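Local coordinates for protein Dmd discriminator of mRNA degradation (Enterobacteria phage RB69, PDB 5I8J) that probably acts as a phage antitoxin, binding the bacterial toxin RnlA and so countering its degradation of mRNA during infection, at residues K7-G12 with T21-L26; I11-S16 with L47-I52. All coordinates share one frame; numbering follows the deposited sequence.

How the contacts relate
Both contacts are built on strand 6-14, which lies between strands 19-26 and 46-52 in a four-stranded antiparallel sheet. Contact 1 (7-12 with 21-26) uses one edge of it, contact 2 (11-16 with 47-52) the other, and their centres are about 10 Å apart. Ile-11 and Gly-12 belong to both. The pairing of contact 2 runs on into contact 1 through a probable hydrogen bond of 2.8 Å between Thr-9 O and Phe-51 N. On the helix-covered face they share a core, where Phe-10 CE1 lies 3.7 Å from Ala-50 CB. On the reverse face both meet the second subunit: Asp-23 of contact 1 hydrogen-bonds to Trp-13 of that subunit, the counterpart of the tryptophan in contact 2.

Contact 1: residues K7-G12 with T21-L26; sequences KVTFIG and TKDIML
Thr-9 turns OG1 anti to its carbonyl carbon (chi1 -60°), and Asp-23, with CG also anti to its carbonyl carbon, lies alongside and points the same way. The hydroxyl donates to Asp-23 OD1 from above the carboxylate plane, with 2.7 Å between Thr-9 OG1 and Asp-23 OD1. The other carboxylate oxygen, OD2, accepts a hydrogen bond from a water that in turn accepts one from Lys-7 NZ, the lysine chain being bent at chi3. The two charged groups are thus bridged by water, with Lys-7 NZ 4.8 Å from Asp-23 OD2. At Thr-21, OG1 stands anti to the backbone N (chi1 -173°) and donates to Phe-10 O at 2.9 Å from above the carbonyl plane. Lys-22 N reaches the same oxygen within that plane, so two donors grip Phe-10 O.

Val-8 and Ile-24 exchange two nearly straight backbone hydrogen bonds, and Phe-10 N meets Lys-22 O at 2.8 Å, almost along the C=O axis. These are the hydrogen-bonded pairs of an antiparallel hairpin. Val-8, Phe-10 and Ile-24 put their side chains on the helix-covered face: Ile-24 crosses Phe-10 at about a right angle and brings CD1 to 3.6 Å from Phe-10 CE2, while Val-8 CG1 lies over one ring face, offset toward the rim. Val-8 CG2 touches Leu-26 CD1 at 3.8 Å. On the opposite face, Met-25, bent at chi2 and chi3, folds SD back to 3.6 Å from Lys-7 CB.

Helix 30-44 covers the Phe-10 face, with Val-36, Thr-37 and Leu-40 against that ring, and Val-48 and Ala-50 of strand 46-52 pack beside it. The Thr-9 and Asp-23 face meets the second subunit, whose Trp-13 NE1 hydrogen-bonds Asp-23 OD2. Strand 6-14 is flanked by 19-26 and 46-52.

Contact 2: residues I11-S16 with L47-I52; sequences IGWFKS and LVKAFI
Leu-47 opens the pairing with two backbone hydrogen bonds to Trp-13, its O accepting from Trp-13 N at 2.8 Å. The same carbonyl oxygen lies in plane at the edge of the indole. Leu-47 runs alongside the tryptophan, its CG anti to the backbone N (chi1 163°), with CD2 at 3.9 Å from Trp-13 CE3. Val-48 faces Gly-12 in a non-hydrogen-bonded pair, their CA atoms just 4.3 Å apart. Lys-49 then exchanges two 2.9 Å hydrogen bonds with Ile-11, Ile-11 N to Lys-49 O and Lys-49 N to Ile-11 O. Its aliphatic chain crosses the indole obliquely, CE lying 3.4 Å from Trp-13 CZ3, before the bend at chi4. The ammonium has its strongest partner in Asp-54 of the second subunit and also pairs with Glu-59 of its own chain. Phe-51 ends the contact, with Ile-11 CD1 packed 3.3 Å from Phe-51 CE1. Its ring also meets Phe-51 of the second subunit edge-to-face, and Ile-11 packs on its counterpart there. The arrangement is that of a central antiparallel strand pair in an alpha+beta fold, one sheet face covered by helix 30-44 and the Ile-11, Trp-13 and Phe-51 face packed against the second subunit.

Contact 1: residues K7-G12 with T21-L26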
loop_
_atom_site.group_PDB
_atom_site.type_symbol
_atom_site.label_atom_id
_atom_site.label_comp_id
_atom_site.label_asym_id
_atom_site.label_seq_id
_atom_site.Cartn_x
_atom_site.Cartn_y
_atom_site.Cartn_z
ATOM N N LYS A 7 -2.322 13.529 -1.661
ATOM C CA LYS A 7 -2.914 12.279 -1.202
ATOM C C LYS A 7 -1.806 11.281 -0.897
ATOM O O LYS A 7 -1.054 10.873 -1.787
ATOM C CB LYS A 7 -3.876 11.690 -2.239
ATOM C CG LYS A 7 -4.577 10.422 -1.755
ATOM C CD LYS A 7 -5.508 9.862 -2.819
ATOM C CE LYS A 7 -4.738 9.516 -4.087
ATOM N NZ LYS A 7 -5.627 9.056 -5.190
ATOM N N VAL A 8 -1.706 10.896 0.366
ATOM C CA VAL A 8 -0.672 9.959 0.776
ATOM C C VAL A 8 -1.314 8.632 1.124
ATOM O O VAL A 8 -2.233 8.574 1.926
ATOM C CB VAL A 8 0.132 10.492 1.980
ATOM C CG1 VAL A 8 1.317 9.571 2.272
ATOM C CG2 VAL A 8 0.627 11.906 1.692
ATOM N N THR A 9 -0.843 7.565 0.490
ATOM C CA THR A 9 -1.302 6.226 0.831
ATOM C C THR A 9 -0.323 5.614 1.830
ATOM O O THR A 9 0.862 5.509 1.547
ATOM C CB THR A 9 -1.404 5.317 -0.409
ATOM O OG1 THR A 9 -2.336 5.878 -1.353
ATOM C CG2 THR A 9 -1.859 3.919 -0.004
ATOM N N PHE A 10 -0.828 5.239 2.993
ATOM C CA PHE A 10 -0.028 4.615 4.036
ATOM C C PHE A 10 -0.332 3.132 4.063
ATOM O O PHE A 10 -1.506 2.728 4.035
ATOM C CB PHE A 10 -0.320 5.238 5.406
ATOM C CG PHE A 10 0.120 6.666 5.535
ATOM C CD1 PHE A 10 1.396 6.978 5.990
ATOM C CD2 PHE A 10 -0.737 7.699 5.195
ATOM C CE1 PHE A 10 1.802 8.288 6.108
ATOM C CE2 PHE A 10 -0.335 9.020 5.308
ATOM C CZ PHE A 10 0.932 9.317 5.762
ATOM N N ILE A 11 0.722 2.322 4.105
ATOM C CA ILE A 11 0.569 0.884 4.261
ATOM C C ILE A 11 1.306 0.460 5.508
ATOM O O ILE A 11 2.462 0.799 5.683
ATOM C CB ILE A 11 1.124 0.099 3.073
ATOM C CG1 ILE A 11 0.619 0.684 1.756
ATOM C CG2 ILE A 11 0.743 -1.367 3.200
ATOM C CD1 ILE A 11 1.441 0.192 0.600
ATOM N N GLY A 12 0.620 -0.264 6.381
ATOM C CA GLY A 12 1.168 -0.645 7.671
ATOM C C GLY A 12 1.169 -2.150 7.876
ATOM O O GLY A 12 0.255 -2.853 7.424
ATOM N N THR A 21 -4.242 -0.079 5.987
ATOM C CA THR A 21 -3.902 0.878 4.941
ATOM C C THR A 21 -4.880 2.050 5.000
ATOM O O THR A 21 -6.030 1.875 5.388
ATOM C CB THR A 21 -3.896 0.201 3.547
ATOM O OG1 THR A 21 -3.404 1.118 2.564
ATOM C CG2 THR A 21 -5.294 -0.276 3.157
ATOM N N LYS A 22 -4.391 3.249 4.683
ATOM C CA LYS A 22 -5.229 4.449 4.718
ATOM C C LYS A 22 -4.796 5.434 3.663
ATOM O O LYS A 22 -3.612 5.555 3.409
ATOM C CB LYS A 22 -5.143 5.160 6.076
ATOM C CG LYS A 22 -5.567 4.379 7.284
ATOM C CD LYS A 22 -5.513 5.263 8.514
ATOM C CE LYS A 22 -6.573 6.347 8.449
ATOM N NZ LYS A 22 -6.762 6.980 9.790
ATOM N N ASP A 23 -5.750 6.165 3.084
ATOM C CA ASP A 23 -5.442 7.341 2.271
ATOM C C ASP A 23 -5.681 8.580 3.114
ATOM O O ASP A 23 -6.764 8.739 3.666
ATOM C CB ASP A 23 -6.318 7.405 1.016
ATOM C CG ASP A 23 -5.766 6.582 -0.123
ATOM O OD1 ASP A 23 -4.675 6.006 0.040
ATOM O OD2 ASP A 23 -6.408 6.537 -1.188
ATOM N N ILE A 24 -4.683 9.449 3.218
ATOM C CA ILE A 24 -4.810 10.659 4.036
ATOM C C ILE A 24 -4.481 11.872 3.180
ATOM O O ILE A 24 -3.482 11.862 2.465
ATOM C CB ILE A 24 -3.877 10.609 5.268
ATOM C CG1 ILE A 24 -4.182 9.365 6.102
ATOM C CG2 ILE A 24 -4.062 11.854 6.154
ATOM C CD1 ILE A 24 -3.273 9.181 7.303
ATOM N N MET A 25 -5.322 12.911 3.230
ATOM C CA MET A 25 -5.030 14.137 2.491
ATOM C C MET A 25 -4.269 15.097 3.385
ATOM O O MET A 25 -4.755 15.467 4.460
ATOM C CB MET A 25 -6.310 14.822 2.000
ATOM C CG MET A 25 -7.233 13.958 1.161
ATOM S SD MET A 25 -6.388 13.211 -0.232
ATOM C CE MET A 25 -5.899 14.634 -1.181
ATOM N N LEU A 26 -3.094 15.522 2.936
ATOM C CA LEU A 26 -2.246 16.401 3.738
ATOM C C LEU A 26 -1.971 17.695 2.999
ATOM O O LEU A 26 -1.724 17.691 1.798
ATOM C CB LEU A 26 -0.922 15.714 4.078
ATOM C CG LEU A 26 -1.026 14.403 4.860
ATOM C CD1 LEU A 26 0.365 13.780 5.006
ATOM C CD2 LEU A 26 -1.689 14.637 6.223
HETATM O O HOH W 1 -5.580 6.301 -3.671
#

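Contact 2: residues I11-S16 with L47-I52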
loop_
_atom_site.group_PDB
_atom_site.type_symbol
_atom_site.label_atom_id
_atom_site.label_comp_id
_atom_site.label_asym_id
_atom_site.label_seq_id
_atom_site.Cartn_x
_atom_site.Cartn_y
_atom_site.Cartn_z
ATOM N N ILE A 11 0.722 2.322 4.105
ATOM C CA ILE A 11 0.569 0.884 4.261
ATOM C C ILE A 11 1.306 0.460 5.508
ATOM O O ILE A 11 2.462 0.799 5.683
ATOM C CB ILE A 11 1.124 0.099 3.073
ATOM C CG1 ILE A 11 0.619 0.684 1.756
ATOM C CG2 ILE A 11 0.743 -1.367 3.200
ATOM C CD1 ILE A 11 1.441 0.192 0.600
ATOM N N GLY A 12 0.620 -0.264 6.381
ATOM C CA GLY A 12 1.168 -0.645 7.671
ATOM C C GLY A 12 1.169 -2.150 7.876
ATOM O O GLY A 12 0.255 -2.853 7.424
ATOM N N TRP A 13 2.225 -2.633 8.525
ATOM C CA TRP A 13 2.335 -4.008 8.999
ATOM C C TRP A 13 2.474 -4.048 10.511
ATOM O O TRP A 13 3.429 -3.490 11.067
ATOM C CB TRP A 13 3.548 -4.712 8.388
ATOM C CG TRP A 13 3.432 -5.036 6.942
ATOM C CD1 TRP A 13 3.128 -6.253 6.395
ATOM C CD2 TRP A 13 3.667 -4.145 5.844
ATOM N NE1 TRP A 13 3.138 -6.163 5.019
ATOM C CE2 TRP A 13 3.468 -4.888 4.658
ATOM C CE3 TRP A 13 4.012 -2.796 5.748
ATOM C CZ2 TRP A 13 3.601 -4.318 3.389
ATOM C CZ3 TRP A 13 4.148 -2.233 4.478
ATOM C CH2 TRP A 13 3.942 -3.001 3.320
ATOM N N PHE A 14 1.525 -4.704 11.173
ATOM C CA PHE A 14 1.635 -4.959 12.605
ATOM C C PHE A 14 2.702 -6.025 12.837
ATOM O O PHE A 14 3.116 -6.708 11.897
ATOM C CB PHE A 14 0.301 -5.428 13.199
ATOM C CG PHE A 14 -0.780 -4.386 13.180
ATOM C CD1 PHE A 14 -0.702 -3.265 13.993
ATOM C CD2 PHE A 14 -1.886 -4.539 12.365
ATOM C CE1 PHE A 14 -1.707 -2.310 13.972
ATOM C CE2 PHE A 14 -2.892 -3.588 12.342
ATOM C CZ PHE A 14 -2.802 -2.473 13.143
ATOM N N LYS A 15 3.149 -6.170 14.082
ATOM C CA LYS A 15 4.120 -7.216 14.418
ATOM C C LYS A 15 3.600 -8.605 14.070
ATOM O O LYS A 15 4.365 -9.494 13.681
ATOM C CB LYS A 15 4.479 -7.155 15.902
ATOM C CG LYS A 15 5.194 -5.879 16.309
ATOM C CD LYS A 15 5.304 -5.785 17.828
ATOM C CE LYS A 15 6.066 -6.968 18.394
ATOM N NZ LYS A 15 7.424 -7.117 17.780
ATOM N N SER A 16 2.291 -8.782 14.206
ATOM C CA SER A 16 1.609 -10.025 13.814
ATOM C C SER A 16 1.689 -10.355 12.326
ATOM O O SER A 16 1.397 -11.485 11.917
ATOM C CB SER A 16 0.135 -9.938 14.196
ATOM O OG SER A 16 -0.506 -8.972 13.373
ATOM N N LEU A 47 5.327 -1.229 11.206
ATOM C CA LEU A 47 6.094 -0.702 10.089
ATOM C C LEU A 47 5.108 0.049 9.222
ATOM O O LEU A 47 4.093 -0.512 8.835
ATOM C CB LEU A 47 6.763 -1.827 9.294
ATOM C CG LEU A 47 7.267 -1.485 7.890
ATOM C CD1 LEU A 47 8.434 -0.508 7.954
ATOM C CD2 LEU A 47 7.659 -2.745 7.132
ATOM N N VAL A 48 5.369 1.318 8.935
ATOM C CA VAL A 48 4.466 2.070 8.060
ATOM C C VAL A 48 5.255 2.702 6.930
ATOM O O VAL A 48 6.307 3.300 7.167
ATOM C CB VAL A 48 3.696 3.167 8.833
ATOM C CG1 VAL A 48 2.789 3.975 7.874
ATOM C CG2 VAL A 48 2.871 2.549 9.946
ATOM N N LYS A 49 4.754 2.533 5.702
ATOM C CA LYS A 49 5.332 3.136 4.509
ATOM C C LYS A 49 4.374 4.177 3.959
ATOM O O LYS A 49 3.165 3.930 3.892
ATOM C CB LYS A 49 5.614 2.092 3.429
ATOM C CG LYS A 49 6.493 0.935 3.871
ATOM C CD LYS A 49 6.481 -0.169 2.796
ATOM C CE LYS A 49 7.220 -1.416 3.254
ATOM N NZ LYS A 49 8.686 -1.311 3.095
ATOM N N ALA A 50 4.921 5.327 3.567
ATOM C CA ALA A 50 4.134 6.385 2.928
ATOM C C ALA A 50 4.421 6.426 1.421
ATOM O O ALA A 50 5.569 6.439 0.995
ATOM C CB ALA A 50 4.437 7.743 3.578
ATOM N N PHE A 51 3.355 6.437 0.629
ATOM C CA PHE A 51 3.428 6.451 -0.820
ATOM C C PHE A 51 2.749 7.703 -1.366
ATOM O O PHE A 51 1.651 8.047 -0.937
ATOM C CB PHE A 51 2.746 5.210 -1.419
ATOM C CG PHE A 51 3.519 3.928 -1.242
ATOM C CD1 PHE A 51 3.467 3.217 -0.046
ATOM C CD2 PHE A 51 4.271 3.413 -2.293
ATOM C CE1 PHE A 51 4.177 2.026 0.102
ATOM C CE2 PHE A 51 4.982 2.223 -2.146
ATOM C CZ PHE A 51 4.929 1.529 -0.954
ATOM N N ILE A 52 3.396 8.370 -2.318
ATOM C CA ILE A 52 2.760 9.449 -3.071
ATOM C C ILE A 52 2.919 9.135 -4.553
ATOM O O ILE A 52 4.023 8.832 -5.008
ATOM C CB ILE A 52 3.360 10.830 -2.753
ATOM C CG1 ILE A 52 3.213 11.147 -1.262
ATOM C CG2 ILE A 52 2.673 11.922 -3.593
ATOM C CD1 ILE A 52 3.993 12.386 -0.822
#